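Local coordinates for envelope polyprotein (Puumala orthohantavirus, PDB 5FXU) that forms the ectodomain of the hantaviral surface glycoprotein Gn, which together with Gc builds the virion's envelope spikes and probably takes part in host-cell entry, at residues Gln55-Trp60 with Leu91-Pro96; Ser83-Leu88 with Ala287-Ser292; Met190-Leu195 with Thr344-Ile349; Leu195-Val200 with Asn224-Tyr229; Gly311-Lys316 with Lys338-Leu343. One frame throughout, in Å; residues are numbered along the deposited sequence.

Contact 1 of 5, residues Gln55-Trp60 with Leu91-Pro96; sequences QPFTKW and LCLVPP
Gln55 and Leu91 have the nearest CA atoms, yet these stay 8.1 Å apart, too far for strand pairing: Gln55-Trp60 is extended along strand 54-64, whereas Leu91-Pro96 is irregular coil. An inverse gamma turn centred on Cys92, closed by Leu93 N to Leu91 O at 2.8 Å, lets Leu91 and Leu93 both point at the strand. Cys92 points away from the strand; its SG is in the disulfide with Cys111.

The polar tie runs from side chain to backbone. Leu91 N donates to Gln55 OE1 at 2.8 Å, with 153° at the hydrogen and the donor tilted 18° from the amide plane. Gln55 CG sits between the backbone N and the carbonyl carbon (chi1 60°), and a bend at chi2 swings CD round to the coil. OE1 then also rests 3.3 Å from Leu91 CB.

In the beta-rich Gn head, strand 54-64 pairs antiparallel with strand 79-89. The coil follows that second strand, so the chain leaves the pair and comes back past the start of the first.

Phe57 supplies the apolar half with its ring tip. CZ meets Leu91 CD2 obliquely at 3.6 Å, while Leu93 CD1 comes to the ring edge, 3.8 Å from CZ, the two side chains sliding past each other in opposite directions. Gln55 O lies in plane at the ring edge too, and Leu343 of strand 340-354 touches both Phe57 and Leu93.

Contact 2 of 5, residues Ser83-Leu88 with Ala287-Ser292; sequences SSEINL and APSTES
The carboxylate of Glu85 grips Ser289 with both oxygens. OE1 accepts the hydroxyl, Ser289 OG to Glu85 OE1 being 2.6 Å, and OE2 accepts the backbone amide, Ser289 N to Glu85 OE2 being 2.9 Å with a nearly straight 171° at the hydrogen. Both donors arrive on the syn side, a little over 20° out of the carboxylate plane. The Glu85 side chain gets there by doubling over: chi2 is 65°, which turns CD off the extended path. Glu85 OE2 also lies against the proline before the serine, 3.5 Å from Pro288 CB.

Ser289 CB packs on the strand itself, 3.3 Å from Ser83 O, and Ser83 OG packs on the same carbon at 3.6 Å; that hydroxyl is hydrogen-bonded to Lys286 O. What presents the serine is a type I beta turn, Pro288 to Glu291, closed by Glu291 N to Pro288 O and entered through a cis peptide before Pro288.

One shell further out, Thr58 OG1 of strand 54-64 also bonds Glu85 OE2, consistent with an ionised carboxylate. The surface loop between strands 278-285 and 296-302 is thus fastened to strand 79-89, beside its antiparallel neighbour 54-64, while Ala287 rests on Ile322 of strand 321-323.

Contact 3 of 5, residues Met190-Leu195 with Thr344-Ile349; sequences MVRCFL and TWTGFI
Met190-Leu195 and Thr344-Ile349 run side by side as antiparallel strands, axes 4.6 Å apart and directions 152° to each other, in register from Met190 opposite Phe348 to Phe194 opposite Thr344. Val191 with Gly347 and Cys193 with Trp345 are the hydrogen-bonded pairs. Val191 N reaches Gly347 O at 2.8 Å, and Cys193 N reaches Trp345 O at 2.9 Å; each is answered by the reciprocal bond.

Val191, Cys193, Trp345 and the Gly347 position share one face of the sheet. Trp345 CG is anti to the backbone N (chi1 -176°), and its indole lies back over its own strand, with Gly347 N 3.5 Å above the ring plane toward the rim; Gly347, lacking a side chain, gives the ring that position. Cys193 SG touches Trp345 CE3 at 4.1 Å, an oblique sulfur-aromatic contact, and closes a disulfide with Cys232 on strand 228-234. Further along, Val191 CG2 packs on Ile349 CG1 at 3.7 Å.

Met190, Arg192, Phe194, Thr344, Thr346 and Phe348 point to the other face. Met190 CE meets Phe348 CZ obliquely at 3.7 Å. Met190 SD lies over one face of the Arg192 guanidinium, offset toward its rim. The Arg192 and Thr346 side chains lie side by side, pointing the same way, with Arg192 CG 3.7 Å from Thr346 OG1.

Helix 249-260 packs on the Trp345 face, where Ala261 O takes the indole NE1. For the buried Arg192, Ser23 OG and Gly235 O are neutral acceptors of NH1 and NH2; together with the polarisable sulfur over the guanidinium they would probably help accommodate its charge.

Contact 4 of 5, residues Leu195-Val200 with Asn224-Tyr229; sequences LIAKKV and NGFQGY
Gln227 lies across Lys198-Val200 and can be followed atom by atom. CB sits 3.3 Å from Lys198 O. CG is anti to the carbonyl carbon (chi1 -80°), and the chain runs on extended, so that CD arrives 3.9 Å from Lys199 CG, the two side chains crossing at about a right angle. At the tip, OE1 accepts Val200 N at 2.9 Å; the bond is almost straight, 176° at the hydrogen, although the donor stands 42° out of the amide plane. NE2 binds Asp317 and, weakly, a water that donates to Val200 O.

Back along the chain the backbones pair. Ile196 and Tyr229 exchange two bonds as an antiparallel hydrogen-bonded pair at the end of the ladder, where strand 185-197 runs out and strand 228-234 starts, and Lys198 N reaches Gln227 O at 3.1 Å. Ile196 CB rides over the centre of the Tyr229 ring, a CH-pi contact 3.9 Å from the centroid, while Lys198 CB comes to its edge. Leu195 CD1 and Phe226 CE2 meet tip to tip at 3.9 Å.

Beyond the ladder the Gln227 amide carries the pairing on, accepting from Val200 N past the last paired residue; the Tyr229 hydroxyl is held by Glu100.

Contact 5 of 5, residues Gly311-Lys316 with Lys338-Leu343; sequences GVLTAK and KKTLPL
Gly311-Leu313 and Thr340-Pro342 make a short antiparallel beta ladder, their axes 4.4 Å apart, at the start of the long strand 340-354 in the Gn head; strand 321-323 flanks strand 310-313 on its other edge. Val312 and Leu341 form the hydrogen-bonded pair, with Val312 N to Leu341 O and Leu341 N to Val312 O both 2.9 Å. A third bond, Thr314 N to Lys339 O at 3.1 Å, carries the pairing just past the strand.

Gly311 comes close: its CA lies 3.0 Å from Leu341 O, with no side chain to hold the two backbones apart. The end of the Leu343 side chain comes in, its CD2 3.7 Å from Gly311 CA.

Thr314 does most of the side-chain work at the other end. Its OG1 lies between the backbone N and the carbonyl carbon (chi1 62°) and meets Lys339 CG, the two side chains crossing at about a right angle; the hydroxyl itself is bonded to Asn224 OD1. CG2 rests 3.9 Å from Leu341 CG. Lys339 runs extended to NZ, which forms salt bridges with Glu209 and Glu213 and a bond to Val335 O, so the buried chain ends among acidic groups that would favour its charged form. Leu341 meets Leu208 and Phe212, so helix 208-216 backs this end. A water bridges the two segments, accepting from Ala315 N and donating to Lys339 O.

The apolar closure is tight, Val312 CG2 standing only 3.5 Å from Leu343 CD2.

Along the chain contact 1 closes first; contact 2 alternates with it and spans about 200 residues. Contact 3 shares strand 185-197 with contact 4, meeting it at Leu195, and strand 340-354 with contact 5, joined to it by Leu195 N to Leu343 O. Contacts 4 and 5, in that order, both fall between the two segments of contact 3. Contacts 4 and 5 are the nearest pair, centres 10 Å apart. Contact 1 touches all the others, through Cys92, Pro96, Leu343 and Thr58. Contacts 2 and 3 lie farthest apart, 27 Å between centres. Early and late parts of the sequence thus interlock in one compact Gn head.

Contact 1 of 5, residues Gln55-Trp60 with Leu91-Pro96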
# COMPACT_ATOMS: atom_id res chain seq x y z
N GLN A 55 5.44 15.90 1.99
CA GLN A 55 5.58 14.83 2.99
C GLN A 55 7.06 14.43 3.13
O GLN A 55 7.71 14.09 2.15
CB GLN A 55 4.59 13.69 2.65
CG GLN A 55 4.78 13.02 1.28
CD GLN A 55 3.51 12.70 0.44
OE1 GLN A 55 3.65 12.38 -0.75
NE2 GLN A 55 2.32 12.72 1.03
N PRO A 56 7.62 14.56 4.34
CA PRO A 56 9.06 14.34 4.51
C PRO A 56 9.47 12.86 4.54
O PRO A 56 8.97 12.08 5.33
CB PRO A 56 9.35 15.01 5.86
CG PRO A 56 8.07 14.89 6.62
CD PRO A 56 6.98 15.03 5.59
N PHE A 57 10.42 12.53 3.68
CA PHE A 57 10.99 11.20 3.50
C PHE A 57 12.50 11.28 3.64
O PHE A 57 13.13 12.27 3.30
CB PHE A 57 10.70 10.69 2.10
CG PHE A 57 9.41 9.95 1.97
CD1 PHE A 57 8.19 10.62 1.86
CD2 PHE A 57 9.41 8.57 1.94
CE1 PHE A 57 7.00 9.92 1.73
CE2 PHE A 57 8.23 7.88 1.82
CZ PHE A 57 7.02 8.55 1.72
N THR A 58 13.08 10.19 4.15
CA THR A 58 14.49 10.00 4.07
C THR A 58 14.75 9.23 2.80
O THR A 58 14.26 8.14 2.65
CB THR A 58 14.99 9.22 5.27
OG1 THR A 58 14.90 10.07 6.40
CG2 THR A 58 16.46 8.77 5.07
N LYS A 59 15.51 9.81 1.89
CA LYS A 59 15.95 9.10 0.69
C LYS A 59 17.25 8.34 0.95
O LYS A 59 18.22 8.94 1.32
CB LYS A 59 16.17 10.10 -0.42
CG LYS A 59 16.55 9.48 -1.73
CD LYS A 59 16.82 10.58 -2.72
CE LYS A 59 17.29 10.00 -4.02
NZ LYS A 59 17.51 11.10 -4.99
N TRP A 60 17.25 7.04 0.71
CA TRP A 60 18.34 6.16 0.99
C TRP A 60 18.72 5.46 -0.31
O TRP A 60 17.90 4.78 -0.90
CB TRP A 60 17.91 5.14 2.05
CG TRP A 60 18.96 4.14 2.43
CD1 TRP A 60 20.31 4.37 2.50
CD2 TRP A 60 18.76 2.77 2.80
NE1 TRP A 60 20.97 3.22 2.85
CE2 TRP A 60 20.04 2.22 3.06
CE3 TRP A 60 17.64 1.96 2.94
CZ2 TRP A 60 20.22 0.88 3.46
CZ3 TRP A 60 17.81 0.64 3.32
CH2 TRP A 60 19.10 0.11 3.59
N LEU A 91 2.26 10.88 -2.62
CA LEU A 91 2.38 9.49 -2.22
C LEU A 91 1.20 9.08 -1.34
O LEU A 91 0.54 9.93 -0.72
CB LEU A 91 3.70 9.18 -1.52
CG LEU A 91 4.83 8.87 -2.49
CD1 LEU A 91 5.28 10.12 -3.22
CD2 LEU A 91 6.00 8.23 -1.76
N CYS A 92 0.95 7.77 -1.30
CA CYS A 92 -0.12 7.20 -0.52
C CYS A 92 0.20 7.18 0.96
O CYS A 92 0.44 6.12 1.52
CB CYS A 92 -0.51 5.79 -1.04
SG CYS A 92 -1.21 5.75 -2.71
N LEU A 93 0.16 8.36 1.57
CA LEU A 93 0.20 8.56 3.02
C LEU A 93 -1.15 9.13 3.38
O LEU A 93 -1.36 10.34 3.39
CB LEU A 93 1.27 9.56 3.45
CG LEU A 93 2.67 9.06 3.68
CD1 LEU A 93 3.30 8.77 2.33
CD2 LEU A 93 3.49 10.10 4.43
N VAL A 94 -2.07 8.25 3.70
CA VAL A 94 -3.44 8.64 3.90
C VAL A 94 -3.64 8.88 5.40
O VAL A 94 -3.19 8.09 6.22
CB VAL A 94 -4.36 7.55 3.34
CG1 VAL A 94 -5.80 8.00 3.41
CG2 VAL A 94 -3.98 7.22 1.90
N PRO A 95 -4.27 10.00 5.77
CA PRO A 95 -4.48 10.24 7.20
C PRO A 95 -5.50 9.30 7.77
O PRO A 95 -6.31 8.75 7.03
CB PRO A 95 -5.00 11.67 7.26
CG PRO A 95 -4.60 12.30 5.98
CD PRO A 95 -4.64 11.19 4.97
N PRO A 96 -5.49 9.14 9.10
CA PRO A 96 -6.54 8.32 9.74
C PRO A 96 -7.94 8.82 9.43
O PRO A 96 -8.12 10.01 9.25
CB PRO A 96 -6.25 8.47 11.23
CG PRO A 96 -4.87 9.05 11.34
CD PRO A 96 -4.56 9.75 10.06

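Contact 2 of 5, residues Ser83-Leu88 with Ala287-Ser292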
# COMPACT_ATOMS: atom_id res chain seq x y z
N SER A 83 22.21 8.93 2.65
CA SER A 83 20.85 9.36 2.86
C SER A 83 20.70 10.85 3.11
O SER A 83 21.64 11.49 3.51
CB SER A 83 20.19 8.55 3.99
OG SER A 83 21.01 8.42 5.13
N SER A 84 19.50 11.36 2.83
CA SER A 84 19.12 12.74 3.11
C SER A 84 17.61 12.88 3.26
O SER A 84 16.85 12.01 2.84
CB SER A 84 19.62 13.66 2.00
OG SER A 84 19.14 13.26 0.74
N GLU A 85 17.17 13.98 3.86
CA GLU A 85 15.75 14.26 4.04
C GLU A 85 15.24 15.14 2.92
O GLU A 85 15.84 16.16 2.61
CB GLU A 85 15.48 14.89 5.41
CG GLU A 85 15.37 13.85 6.51
CD GLU A 85 16.68 13.11 6.74
OE1 GLU A 85 17.63 13.76 7.22
OE2 GLU A 85 16.76 11.88 6.47
N ILE A 86 14.16 14.70 2.28
CA ILE A 86 13.53 15.41 1.17
C ILE A 86 12.05 15.37 1.36
O ILE A 86 11.56 14.61 2.19
CB ILE A 86 13.84 14.76 -0.17
CG1 ILE A 86 13.34 13.31 -0.19
CG2 ILE A 86 15.33 14.81 -0.43
CD1 ILE A 86 13.37 12.71 -1.57
N ASN A 87 11.35 16.20 0.59
CA ASN A 87 9.89 16.25 0.61
C ASN A 87 9.38 15.67 -0.67
O ASN A 87 9.84 16.04 -1.73
CB ASN A 87 9.39 17.68 0.79
CG ASN A 87 9.56 18.16 2.22
OD1 ASN A 87 8.83 17.74 3.12
ND2 ASN A 87 10.50 19.04 2.44
N LEU A 88 8.45 14.73 -0.57
CA LEU A 88 7.77 14.18 -1.74
C LEU A 88 6.33 14.67 -1.68
O LEU A 88 5.88 15.14 -0.63
CB LEU A 88 7.85 12.65 -1.72
CG LEU A 88 9.27 12.05 -1.85
CD1 LEU A 88 9.25 10.54 -1.70
CD2 LEU A 88 9.92 12.42 -3.18
N ALA A 287 18.68 6.42 8.88
CA ALA A 287 17.36 7.01 8.69
C ALA A 287 16.81 7.46 10.03
O ALA A 287 16.63 6.61 10.91
CB ALA A 287 16.44 6.01 8.04
N PRO A 288 16.60 8.76 10.24
CA PRO A 288 16.94 9.82 9.27
C PRO A 288 18.46 9.97 9.13
O PRO A 288 19.21 9.37 9.89
CB PRO A 288 16.28 11.08 9.86
CG PRO A 288 16.09 10.78 11.30
CD PRO A 288 15.87 9.29 11.40
N SER A 289 18.90 10.72 8.12
CA SER A 289 20.32 10.88 7.82
C SER A 289 21.13 11.50 8.95
O SER A 289 22.35 11.31 9.02
CB SER A 289 20.52 11.72 6.56
OG SER A 289 20.09 13.04 6.76
N THR A 290 20.44 12.24 9.83
CA THR A 290 21.04 12.83 11.02
C THR A 290 21.39 11.84 12.14
O THR A 290 22.04 12.23 13.09
CB THR A 290 20.11 13.88 11.62
OG1 THR A 290 18.83 13.29 11.85
CG2 THR A 290 19.97 15.06 10.68
N GLU A 291 20.98 10.57 12.04
CA GLU A 291 21.40 9.54 13.01
C GLU A 291 22.91 9.27 12.92
O GLU A 291 23.50 9.28 11.84
CB GLU A 291 20.64 8.23 12.80
CG GLU A 291 19.14 8.32 13.03
CD GLU A 291 18.74 8.28 14.49
OE1 GLU A 291 19.41 7.60 15.29
OE2 GLU A 291 17.71 8.91 14.84
N SER A 292 23.53 9.02 14.05
CA SER A 292 24.97 8.81 14.08
C SER A 292 25.34 7.38 13.67
O SER A 292 26.45 7.15 13.18
CB SER A 292 25.53 9.14 15.47
OG SER A 292 24.76 8.48 16.46

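Contact 3 of 5, residues Met190-Leu195 with Thr344-Ile349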
# COMPACT_ATOMS: atom_id res chain seq x y z
N MET A 190 -8.05 -10.35 -4.42
CA MET A 190 -7.05 -9.33 -4.18
C MET A 190 -7.41 -8.48 -2.97
O MET A 190 -8.57 -8.16 -2.74
CB MET A 190 -6.90 -8.44 -5.41
CG MET A 190 -5.82 -7.37 -5.27
SD MET A 190 -5.45 -6.40 -6.78
CE MET A 190 -4.50 -7.61 -7.68
N VAL A 191 -6.38 -8.12 -2.21
CA VAL A 191 -6.50 -7.18 -1.12
C VAL A 191 -5.44 -6.12 -1.32
O VAL A 191 -4.29 -6.45 -1.61
CB VAL A 191 -6.32 -7.84 0.25
CG1 VAL A 191 -6.61 -6.85 1.37
CG2 VAL A 191 -7.33 -8.94 0.43
N ARG A 192 -5.86 -4.86 -1.21
CA ARG A 192 -4.95 -3.70 -1.25
C ARG A 192 -5.06 -2.89 0.03
O ARG A 192 -6.16 -2.52 0.42
CB ARG A 192 -5.26 -2.80 -2.46
CG ARG A 192 -4.73 -3.38 -3.75
CD ARG A 192 -5.36 -2.97 -5.06
NE ARG A 192 -6.70 -3.44 -5.37
CZ ARG A 192 -7.28 -3.30 -6.55
NH1 ARG A 192 -6.64 -2.72 -7.57
NH2 ARG A 192 -8.51 -3.76 -6.72
N CYS A 193 -3.91 -2.63 0.65
CA CYS A 193 -3.81 -2.05 1.97
C CYS A 193 -2.88 -0.85 2.02
O CYS A 193 -1.85 -0.86 1.36
CB CYS A 193 -3.25 -3.08 2.96
SG CYS A 193 -4.20 -4.58 3.12
N PHE A 194 -3.24 0.14 2.83
CA PHE A 194 -2.50 1.39 2.97
C PHE A 194 -2.14 1.56 4.43
O PHE A 194 -2.97 1.36 5.30
CB PHE A 194 -3.33 2.56 2.44
CG PHE A 194 -3.80 2.32 1.03
CD1 PHE A 194 -4.92 1.51 0.80
CD2 PHE A 194 -3.07 2.79 -0.04
CE1 PHE A 194 -5.31 1.21 -0.51
CE2 PHE A 194 -3.47 2.51 -1.34
CZ PHE A 194 -4.57 1.71 -1.59
N LEU A 195 -0.88 1.88 4.67
CA LEU A 195 -0.38 2.09 6.01
C LEU A 195 -0.77 3.46 6.54
O LEU A 195 -0.45 4.48 5.92
CB LEU A 195 1.15 1.98 6.02
CG LEU A 195 1.79 2.12 7.40
CD1 LEU A 195 1.45 0.94 8.26
CD2 LEU A 195 3.28 2.18 7.24
N THR A 344 2.29 0.64 1.12
CA THR A 344 1.19 -0.08 0.50
C THR A 344 1.56 -1.54 0.38
O THR A 344 2.73 -1.89 0.39
CB THR A 344 0.85 0.44 -0.90
OG1 THR A 344 1.89 0.07 -1.82
CG2 THR A 344 0.66 1.96 -0.88
N TRP A 345 0.54 -2.38 0.30
CA TRP A 345 0.72 -3.83 0.27
C TRP A 345 -0.42 -4.44 -0.53
O TRP A 345 -1.59 -4.15 -0.27
CB TRP A 345 0.73 -4.42 1.69
CG TRP A 345 1.02 -5.90 1.73
CD1 TRP A 345 2.23 -6.48 1.84
CD2 TRP A 345 0.07 -6.96 1.65
NE1 TRP A 345 2.11 -7.85 1.84
CE2 TRP A 345 0.79 -8.18 1.71
CE3 TRP A 345 -1.33 -7.02 1.53
CZ2 TRP A 345 0.17 -9.44 1.67
CZ3 TRP A 345 -1.96 -8.28 1.49
CH2 TRP A 345 -1.21 -9.47 1.56
N THR A 346 -0.06 -5.25 -1.51
CA THR A 346 -1.00 -5.91 -2.39
C THR A 346 -0.75 -7.41 -2.29
O THR A 346 0.38 -7.88 -2.43
CB THR A 346 -0.87 -5.39 -3.85
OG1 THR A 346 -1.09 -3.96 -3.87
CG2 THR A 346 -1.90 -6.03 -4.74
N GLY A 347 -1.82 -8.15 -2.02
CA GLY A 347 -1.76 -9.61 -1.96
C GLY A 347 -3.11 -10.25 -2.18
O GLY A 347 -4.03 -9.60 -2.66
N PHE A 348 -3.20 -11.53 -1.87
CA PHE A 348 -4.40 -12.34 -2.13
C PHE A 348 -4.75 -13.16 -0.91
O PHE A 348 -3.86 -13.69 -0.24
CB PHE A 348 -4.18 -13.23 -3.34
CG PHE A 348 -3.85 -12.47 -4.59
CD1 PHE A 348 -2.54 -12.10 -4.88
CD2 PHE A 348 -4.86 -12.09 -5.47
CE1 PHE A 348 -2.24 -11.38 -6.04
CE2 PHE A 348 -4.57 -11.38 -6.63
CZ PHE A 348 -3.26 -11.01 -6.91
N ILE A 349 -6.04 -13.25 -0.61
CA ILE A 349 -6.54 -14.12 0.46
C ILE A 349 -7.72 -14.95 -0.04
O ILE A 349 -8.53 -14.48 -0.87
CB ILE A 349 -6.93 -13.33 1.73
CG1 ILE A 349 -8.14 -12.41 1.49
CG2 ILE A 349 -5.74 -12.54 2.25
CD1 ILE A 349 -8.71 -11.79 2.75

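Contact 4 of 5, residues Leu195-Val200 with Asn224-Tyr229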
# COMPACT_ATOMS: atom_id res chain seq x y z
N LEU A 195 -0.88 1.88 4.67
CA LEU A 195 -0.38 2.09 6.01
C LEU A 195 -0.77 3.46 6.54
O LEU A 195 -0.45 4.48 5.92
CB LEU A 195 1.15 1.98 6.02
CG LEU A 195 1.79 2.12 7.40
CD1 LEU A 195 1.45 0.94 8.26
CD2 LEU A 195 3.28 2.18 7.24
N ILE A 196 -1.39 3.49 7.71
CA ILE A 196 -1.86 4.72 8.33
C ILE A 196 -1.12 4.92 9.65
O ILE A 196 -1.15 4.02 10.51
CB ILE A 196 -3.37 4.62 8.64
CG1 ILE A 196 -4.20 4.16 7.42
CG2 ILE A 196 -3.90 5.93 9.21
CD1 ILE A 196 -4.07 5.01 6.19
N ALA A 197 -0.48 6.07 9.84
CA ALA A 197 0.13 6.43 11.12
C ALA A 197 -0.91 6.99 12.08
O ALA A 197 -1.61 7.96 11.76
CB ALA A 197 1.21 7.45 10.90
N LYS A 198 -1.00 6.38 13.25
CA LYS A 198 -1.97 6.75 14.26
C LYS A 198 -1.46 6.38 15.65
O LYS A 198 -1.32 5.21 16.00
CB LYS A 198 -3.32 6.08 13.96
CG LYS A 198 -4.45 6.37 14.95
CD LYS A 198 -4.82 7.84 14.94
CE LYS A 198 -5.99 8.19 15.86
NZ LYS A 198 -5.77 8.06 17.33
N LYS A 199 -1.21 7.41 16.45
CA LYS A 199 -0.70 7.28 17.81
C LYS A 199 -1.84 7.29 18.85
O LYS A 199 -2.89 7.89 18.60
CB LYS A 199 0.23 8.46 18.08
CG LYS A 199 1.62 8.07 18.51
CD LYS A 199 2.57 9.25 18.52
CE LYS A 199 3.46 9.18 19.73
NZ LYS A 199 4.48 10.25 19.65
N VAL A 200 -1.66 6.58 19.97
CA VAL A 200 -2.46 6.81 21.19
C VAL A 200 -1.50 7.21 22.31
O VAL A 200 -0.28 6.98 22.20
CB VAL A 200 -3.35 5.61 21.64
CG1 VAL A 200 -4.51 5.40 20.68
CG2 VAL A 200 -2.57 4.31 21.79
N ASN A 224 10.16 -2.07 19.05
CA ASN A 224 9.35 -1.82 17.84
C ASN A 224 8.05 -1.04 18.12
O ASN A 224 6.92 -1.56 18.21
CB ASN A 224 9.21 -3.10 17.04
CG ASN A 224 10.55 -3.52 16.40
OD1 ASN A 224 11.12 -2.74 15.65
ND2 ASN A 224 11.06 -4.72 16.70
N GLY A 225 8.27 0.26 18.22
CA GLY A 225 7.32 1.21 18.70
C GLY A 225 6.41 1.90 17.69
O GLY A 225 5.57 2.67 18.12
N PHE A 226 6.56 1.67 16.38
CA PHE A 226 5.65 2.30 15.41
C PHE A 226 4.15 2.12 15.76
O PHE A 226 3.72 1.05 16.16
CB PHE A 226 5.91 1.82 14.00
CG PHE A 226 4.89 2.37 13.02
CD1 PHE A 226 4.96 3.67 12.57
CD2 PHE A 226 3.82 1.58 12.60
CE1 PHE A 226 4.00 4.18 11.71
CE2 PHE A 226 2.88 2.07 11.74
CZ PHE A 226 2.96 3.38 11.29
N GLN A 227 3.39 3.21 15.67
CA GLN A 227 1.98 3.19 15.99
C GLN A 227 1.16 3.51 14.75
O GLN A 227 1.31 4.56 14.13
CB GLN A 227 1.63 4.15 17.14
CG GLN A 227 1.95 3.53 18.50
CD GLN A 227 1.47 4.36 19.68
OE1 GLN A 227 0.28 4.41 19.98
NE2 GLN A 227 2.40 5.00 20.36
N GLY A 228 0.33 2.54 14.37
CA GLY A 228 -0.49 2.68 13.19
C GLY A 228 -1.21 1.41 12.84
O GLY A 228 -1.32 0.50 13.66
N TYR A 229 -1.73 1.37 11.63
CA TYR A 229 -2.57 0.26 11.22
C TYR A 229 -2.68 0.25 9.73
O TYR A 229 -2.27 1.19 9.09
CB TYR A 229 -3.96 0.36 11.84
CG TYR A 229 -4.76 1.58 11.49
CD1 TYR A 229 -4.65 2.75 12.24
CD2 TYR A 229 -5.68 1.55 10.46
CE1 TYR A 229 -5.41 3.88 11.92
CE2 TYR A 229 -6.45 2.66 10.14
CZ TYR A 229 -6.31 3.81 10.88
OH TYR A 229 -7.07 4.89 10.54
O HOH W 1 1.18 4.72 23.16

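Contact 5 of 5, residues Gly311-Lys316 with Lys338-Leu343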
# COMPACT_ATOMS: atom_id res chain seq x y z
N GLY A 311 8.51 2.79 2.73
CA GLY A 311 8.07 2.22 3.99
C GLY A 311 8.34 3.13 5.17
O GLY A 311 8.74 4.28 5.00
N VAL A 312 8.13 2.60 6.36
CA VAL A 312 8.38 3.29 7.62
C VAL A 312 9.23 2.38 8.50
O VAL A 312 9.06 1.18 8.49
CB VAL A 312 7.05 3.57 8.35
CG1 VAL A 312 7.23 4.40 9.59
CG2 VAL A 312 6.10 4.32 7.43
N LEU A 313 10.14 2.97 9.26
CA LEU A 313 10.85 2.25 10.31
C LEU A 313 9.88 1.75 11.36
O LEU A 313 9.03 2.52 11.81
CB LEU A 313 11.86 3.15 11.00
CG LEU A 313 13.07 3.62 10.20
CD1 LEU A 313 13.96 4.38 11.12
CD2 LEU A 313 13.84 2.48 9.56
N THR A 314 10.03 0.50 11.78
CA THR A 314 9.17 -0.04 12.84
C THR A 314 9.59 0.45 14.22
O THR A 314 8.79 0.44 15.13
CB THR A 314 9.16 -1.57 12.84
OG1 THR A 314 10.48 -2.05 13.10
CG2 THR A 314 8.66 -2.12 11.52
N ALA A 315 10.84 0.89 14.35
CA ALA A 315 11.42 1.24 15.64
C ALA A 315 10.88 2.52 16.26
O ALA A 315 10.88 2.65 17.48
CB ALA A 315 12.95 1.31 15.56
N LYS A 316 10.47 3.48 15.44
CA LYS A 316 10.06 4.79 16.00
C LYS A 316 8.55 4.97 16.03
O LYS A 316 7.89 4.84 15.00
CB LYS A 316 10.71 5.94 15.22
CG LYS A 316 12.23 5.96 15.26
CD LYS A 316 12.77 6.05 16.67
CE LYS A 316 14.27 6.24 16.66
NZ LYS A 316 14.78 6.35 18.06
N LYS A 338 16.27 -2.71 12.67
CA LYS A 338 16.51 -2.12 11.36
C LYS A 338 15.49 -2.49 10.29
O LYS A 338 15.78 -2.46 9.09
CB LYS A 338 17.94 -2.45 10.88
CG LYS A 338 19.05 -1.93 11.76
CD LYS A 338 20.41 -2.28 11.15
CE LYS A 338 21.56 -1.51 11.78
NZ LYS A 338 21.58 -1.67 13.26
N LYS A 339 14.27 -2.81 10.73
CA LYS A 339 13.24 -3.29 9.82
C LYS A 339 12.17 -2.25 9.56
O LYS A 339 12.13 -1.18 10.20
CB LYS A 339 12.65 -4.60 10.34
CG LYS A 339 11.79 -4.50 11.58
CD LYS A 339 11.24 -5.87 11.97
CE LYS A 339 10.82 -5.89 13.43
NZ LYS A 339 10.24 -7.21 13.77
N THR A 340 11.32 -2.55 8.58
CA THR A 340 10.34 -1.61 8.09
C THR A 340 9.01 -2.27 7.81
O THR A 340 8.94 -3.50 7.68
CB THR A 340 10.79 -0.97 6.76
OG1 THR A 340 10.90 -1.99 5.76
CG2 THR A 340 12.13 -0.28 6.92
N LEU A 341 7.99 -1.42 7.65
CA LEU A 341 6.67 -1.79 7.14
C LEU A 341 6.44 -1.04 5.85
O LEU A 341 6.76 0.15 5.75
CB LEU A 341 5.56 -1.41 8.12
CG LEU A 341 5.44 -2.30 9.37
CD1 LEU A 341 4.64 -1.59 10.44
CD2 LEU A 341 4.80 -3.63 9.04
N PRO A 342 5.86 -1.71 4.85
CA PRO A 342 5.64 -1.02 3.59
C PRO A 342 4.43 -0.08 3.65
O PRO A 342 3.47 -0.35 4.39
CB PRO A 342 5.41 -2.16 2.61
CG PRO A 342 4.80 -3.25 3.46
CD PRO A 342 5.49 -3.14 4.78
N LEU A 343 4.49 1.00 2.85
CA LEU A 343 3.41 1.99 2.79
C LEU A 343 2.13 1.45 2.16
O LEU A 343 1.03 1.79 2.60
CB LEU A 343 3.84 3.25 2.03
CG LEU A 343 4.88 4.15 2.67
CD1 LEU A 343 4.65 5.57 2.16
CD2 LEU A 343 4.87 4.14 4.19
O HOH W 2 13.15 -0.09 12.55